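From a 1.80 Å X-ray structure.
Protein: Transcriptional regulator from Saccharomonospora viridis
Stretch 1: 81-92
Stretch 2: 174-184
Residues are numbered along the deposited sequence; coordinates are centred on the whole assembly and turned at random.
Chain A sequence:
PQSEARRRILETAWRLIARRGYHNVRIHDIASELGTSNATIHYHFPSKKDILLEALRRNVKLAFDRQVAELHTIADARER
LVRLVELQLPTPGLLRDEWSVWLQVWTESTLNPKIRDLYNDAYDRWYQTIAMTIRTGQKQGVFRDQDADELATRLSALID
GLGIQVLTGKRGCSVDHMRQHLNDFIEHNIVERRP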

# COMPACT_ATOMS: atom_id res chain seq x y z
N LEU A 81 22.50 5.15 1.17
CA LEU A 81 21.13 4.98 1.76
C LEU A 81 20.25 6.19 1.39
O LEU A 81 19.10 6.03 0.95
CB LEU A 81 21.25 4.74 3.24
CG LEU A 81 19.97 4.24 3.87
CD1 LEU A 81 19.54 2.90 3.30
CD2 LEU A 81 20.10 4.18 5.40
N VAL A 82 20.78 7.39 1.50
CA VAL A 82 20.05 8.62 1.11
C VAL A 82 19.65 8.58 -0.37
O VAL A 82 18.51 8.88 -0.68
CB VAL A 82 20.82 9.92 1.43
CG1 VAL A 82 20.13 11.15 0.82
CG2 VAL A 82 20.96 10.11 2.95
N ARG A 83 20.54 8.15 -1.25
CA ARG A 83 20.19 8.05 -2.66
C ARG A 83 19.17 6.97 -2.94
O ARG A 83 18.24 7.16 -3.66
CB ARG A 83 21.40 7.76 -3.49
CG ARG A 83 22.12 8.99 -3.91
CD ARG A 83 23.53 8.65 -4.30
NE ARG A 83 24.32 9.85 -4.32
CZ ARG A 83 24.44 10.64 -5.35
NH1 ARG A 83 25.18 11.71 -5.23
NH2 ARG A 83 23.84 10.35 -6.50
N LEU A 84 19.38 5.82 -2.35
CA LEU A 84 18.45 4.71 -2.45
C LEU A 84 17.05 5.10 -2.08
O LEU A 84 16.14 4.67 -2.74
CB LEU A 84 18.85 3.53 -1.56
CG LEU A 84 19.87 2.60 -2.15
CD1 LEU A 84 20.37 1.61 -1.10
CD2 LEU A 84 19.27 1.89 -3.40
N VAL A 85 16.89 5.86 -1.01
CA VAL A 85 15.59 6.29 -0.53
C VAL A 85 15.04 7.32 -1.48
O VAL A 85 13.86 7.22 -1.85
CB VAL A 85 15.68 6.73 0.96
CG1 VAL A 85 14.42 7.42 1.39
CG2 VAL A 85 15.98 5.52 1.86
N GLU A 86 15.90 8.21 -2.01
CA GLU A 86 15.49 9.21 -2.98
C GLU A 86 14.85 8.56 -4.27
O GLU A 86 13.88 9.09 -4.88
CB GLU A 86 16.69 10.12 -3.35
CG GLU A 86 16.36 11.15 -4.43
CD GLU A 86 15.50 12.31 -3.91
OE1 GLU A 86 15.51 12.60 -2.68
OE2 GLU A 86 14.83 12.98 -4.75
N LEU A 87 15.51 7.52 -4.76
CA LEU A 87 15.02 6.72 -5.90
C LEU A 87 13.63 6.09 -5.68
O LEU A 87 12.98 5.68 -6.61
CB LEU A 87 15.94 5.56 -6.15
CG LEU A 87 17.25 5.88 -6.78
CD1 LEU A 87 18.01 4.57 -6.78
CD2 LEU A 87 16.96 6.40 -8.17
N GLN A 88 13.18 5.99 -4.42
CA GLN A 88 11.89 5.48 -4.11
C GLN A 88 10.83 6.51 -4.03
O GLN A 88 9.69 6.13 -3.80
CB GLN A 88 11.86 4.70 -2.78
CG GLN A 88 12.94 3.65 -2.63
CD GLN A 88 13.35 2.88 -3.91
OE1 GLN A 88 14.57 2.80 -4.25
NE2 GLN A 88 12.38 2.27 -4.59
N LEU A 89 11.15 7.80 -4.15
CA LEU A 89 10.10 8.79 -4.05
C LEU A 89 9.23 8.81 -5.27
O LEU A 89 9.72 8.65 -6.35
CB LEU A 89 10.72 10.17 -3.85
CG LEU A 89 11.60 10.23 -2.62
CD1 LEU A 89 12.18 11.63 -2.51
CD2 LEU A 89 10.91 9.81 -1.36
N PRO A 90 7.93 9.07 -5.13
CA PRO A 90 7.09 9.08 -6.31
C PRO A 90 7.17 10.42 -7.00
O PRO A 90 6.14 11.11 -7.10
CB PRO A 90 5.69 8.88 -5.73
CG PRO A 90 5.80 9.42 -4.35
CD PRO A 90 7.14 8.98 -3.87
N THR A 91 8.35 10.78 -7.51
CA THR A 91 8.50 12.08 -8.20
C THR A 91 7.74 12.10 -9.54
O THR A 91 7.50 11.09 -10.22
CB THR A 91 9.97 12.40 -8.33
OG1 THR A 91 10.65 11.28 -8.83
CG2 THR A 91 10.58 12.60 -7.00
N PRO A 92 7.41 13.32 -9.99
CA PRO A 92 6.73 13.47 -11.25
C PRO A 92 7.33 12.58 -12.37
O PRO A 92 8.51 12.40 -12.41
CB PRO A 92 6.90 14.95 -11.54
CG PRO A 92 7.10 15.59 -10.20
CD PRO A 92 7.49 14.55 -9.21
N SER A 174 3.29 15.56 0.77
CA SER A 174 3.83 15.91 -0.56
C SER A 174 5.07 15.05 -0.68
O SER A 174 5.52 14.50 0.31
CB SER A 174 4.28 17.36 -0.64
OG SER A 174 5.32 17.58 0.34
N VAL A 175 5.64 14.98 -1.89
CA VAL A 175 6.93 14.24 -2.02
C VAL A 175 7.98 14.92 -1.08
O VAL A 175 8.82 14.24 -0.52
CB VAL A 175 7.45 14.28 -3.47
CG1 VAL A 175 8.85 13.69 -3.58
CG2 VAL A 175 6.53 13.55 -4.43
N ASP A 176 8.06 16.28 -1.03
CA ASP A 176 9.02 16.97 -0.15
C ASP A 176 8.84 16.54 1.30
O ASP A 176 9.81 16.27 2.00
CB ASP A 176 8.90 18.51 -0.24
CG ASP A 176 9.41 19.09 -1.58
OD1 ASP A 176 10.31 18.55 -2.22
OD2 ASP A 176 8.92 20.17 -1.96
N HIS A 177 7.58 16.39 1.73
CA HIS A 177 7.33 15.99 3.15
C HIS A 177 7.79 14.55 3.41
O HIS A 177 8.40 14.27 4.42
CB HIS A 177 5.91 16.28 3.55
CG HIS A 177 5.61 17.77 3.59
ND1 HIS A 177 4.72 18.39 2.73
CD2 HIS A 177 6.13 18.76 4.36
CE1 HIS A 177 4.67 19.68 3.00
NE2 HIS A 177 5.52 19.94 3.98
N MSE A 178 7.52 13.67 2.44
CA MSE A 178 7.96 12.27 2.55
C MSE A 178 9.49 12.20 2.62
O MSE A 178 10.09 11.39 3.37
CB MSE A 178 7.41 11.55 1.28
CG MSE A 178 8.01 10.17 1.17
SE MSE A 178 6.95 9.13 -0.15
CE MSE A 178 7.92 7.49 -0.06
N ARG A 179 10.13 12.96 1.77
CA ARG A 179 11.58 13.05 1.74
C ARG A 179 12.12 13.47 3.08
O ARG A 179 12.99 12.83 3.58
CB ARG A 179 12.11 13.99 0.65
CG ARG A 179 13.61 13.95 0.49
CD ARG A 179 14.14 14.94 -0.53
NE ARG A 179 13.76 14.62 -1.88
CZ ARG A 179 12.89 15.31 -2.60
NH1 ARG A 179 12.30 16.37 -2.13
NH2 ARG A 179 12.60 14.94 -3.81
N GLN A 180 11.56 14.53 3.63
CA GLN A 180 11.93 15.05 4.97
C GLN A 180 11.71 14.00 6.11
O GLN A 180 12.59 13.76 6.91
CB GLN A 180 11.12 16.33 5.30
CG GLN A 180 11.76 17.11 6.47
CD GLN A 180 11.25 18.55 6.59
OE1 GLN A 180 11.98 19.44 7.04
NE2 GLN A 180 10.02 18.78 6.16
N HIS A 181 10.54 13.39 6.10
CA HIS A 181 10.26 12.34 7.08
C HIS A 181 11.28 11.20 7.03
O HIS A 181 11.75 10.68 8.05
CB HIS A 181 8.81 11.84 6.86
CG HIS A 181 8.35 10.92 7.96
ND1 HIS A 181 7.51 11.34 8.98
CD2 HIS A 181 8.78 9.69 8.32
CE1 HIS A 181 7.39 10.38 9.87
NE2 HIS A 181 8.11 9.35 9.48
N LEU A 182 11.58 10.70 5.83
CA LEU A 182 12.50 9.60 5.65
C LEU A 182 13.96 9.98 6.01
O LEU A 182 14.64 9.22 6.67
CB LEU A 182 12.42 9.07 4.20
CG LEU A 182 11.19 8.22 3.85
CD1 LEU A 182 11.05 7.99 2.35
CD2 LEU A 182 11.25 6.92 4.64
N ASN A 183 14.38 11.18 5.62
CA ASN A 183 15.69 11.69 5.99
C ASN A 183 15.77 11.85 7.55
O ASN A 183 16.80 11.51 8.15
CB ASN A 183 16.05 12.91 5.11
CG ASN A 183 16.60 12.49 3.74
OD1 ASN A 183 15.90 12.53 2.70
ND2 ASN A 183 17.82 11.99 3.73
N ASP A 184 14.69 12.28 8.22
CA ASP A 184 14.65 12.35 9.69
C ASP A 184 14.80 10.97 10.32
O ASP A 184 15.45 10.80 11.30
CB ASP A 184 13.39 13.05 10.18
CG ASP A 184 13.45 14.58 9.93
OD1 ASP A 184 14.56 15.07 9.60
OD2 ASP A 184 12.41 15.30 10.10

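Two segments of one chain, at least 84 residues apart where they touch, pack through two helices that run roughly antiparallel and through the loop that follows the first of them. The angle between the helix directions is 149°, and the axes come within 10.8 Å. The register follows from this: V82 lies nearest N183, V85 nearest L182, E86 nearest R179, and L89 nearest V175. Rising numbers in stretch 1 therefore meet falling numbers in stretch 2. Together the two bury 503 Å² of surface.

L81 makes no contact with stretch 2. V82 is the first residue to touch. Its CG2 packs against the end of the N183 side chain, a van der Waals contact. R83 and L84 are out of reach of stretch 2.

V85 is buried and points toward the partner helix. Its CG1 packs 3.6 Å from L182 CD1, methyl against methyl.

E86 supplies the charged link. Its CA-to-CB bond points sideways, but the carboxylate comes nearer and meets the R179 guanidinium near its plane. R179 NE donates to E86 OE1 at 2.8 Å, and R179 NH2 donates to E86 OE2 at 3.1 Å. The two bonds form a two-pronged salt bridge. R179 is also held within its own helix, where its NH1 bonds D176 OD1 at 3.0 Å in a second salt bridge. One arginine thus joins two acids, one from each stretch.

A type I turn from E86 to L89 follows. L89 N bonds E86 O at 3.1 Å. L87 stays clear of stretch 2.

L89 is buried, points toward stretch 2 and touches four of its residues. Its CB lies 4.0 Å from V175 CG1. Its CD2 lies 3.9 Å from M178 CG and 4.1 Å from L182 CD1. These are apolar contacts. L89 CD1 is also 3.4 Å from R179 NE, so the leucine packs against the arginine beside the salt bridge.

P90 extends the apolar patch. Its CD lies 3.7 Å from SE of M178, a selenomethionine. Its CG lies 4.2 Å from V175 CG2, and its carbonyl O comes within 3.6 Å of the same V175 methyl. T91 closes the contact, with its CG2 4.0 Å from V175 CG1.

V175 thus meets L89, P90 and T91 from the first turn of its helix. Just before it, S174 caps the helix: H177 N donates to S174 OG at 2.9 Å.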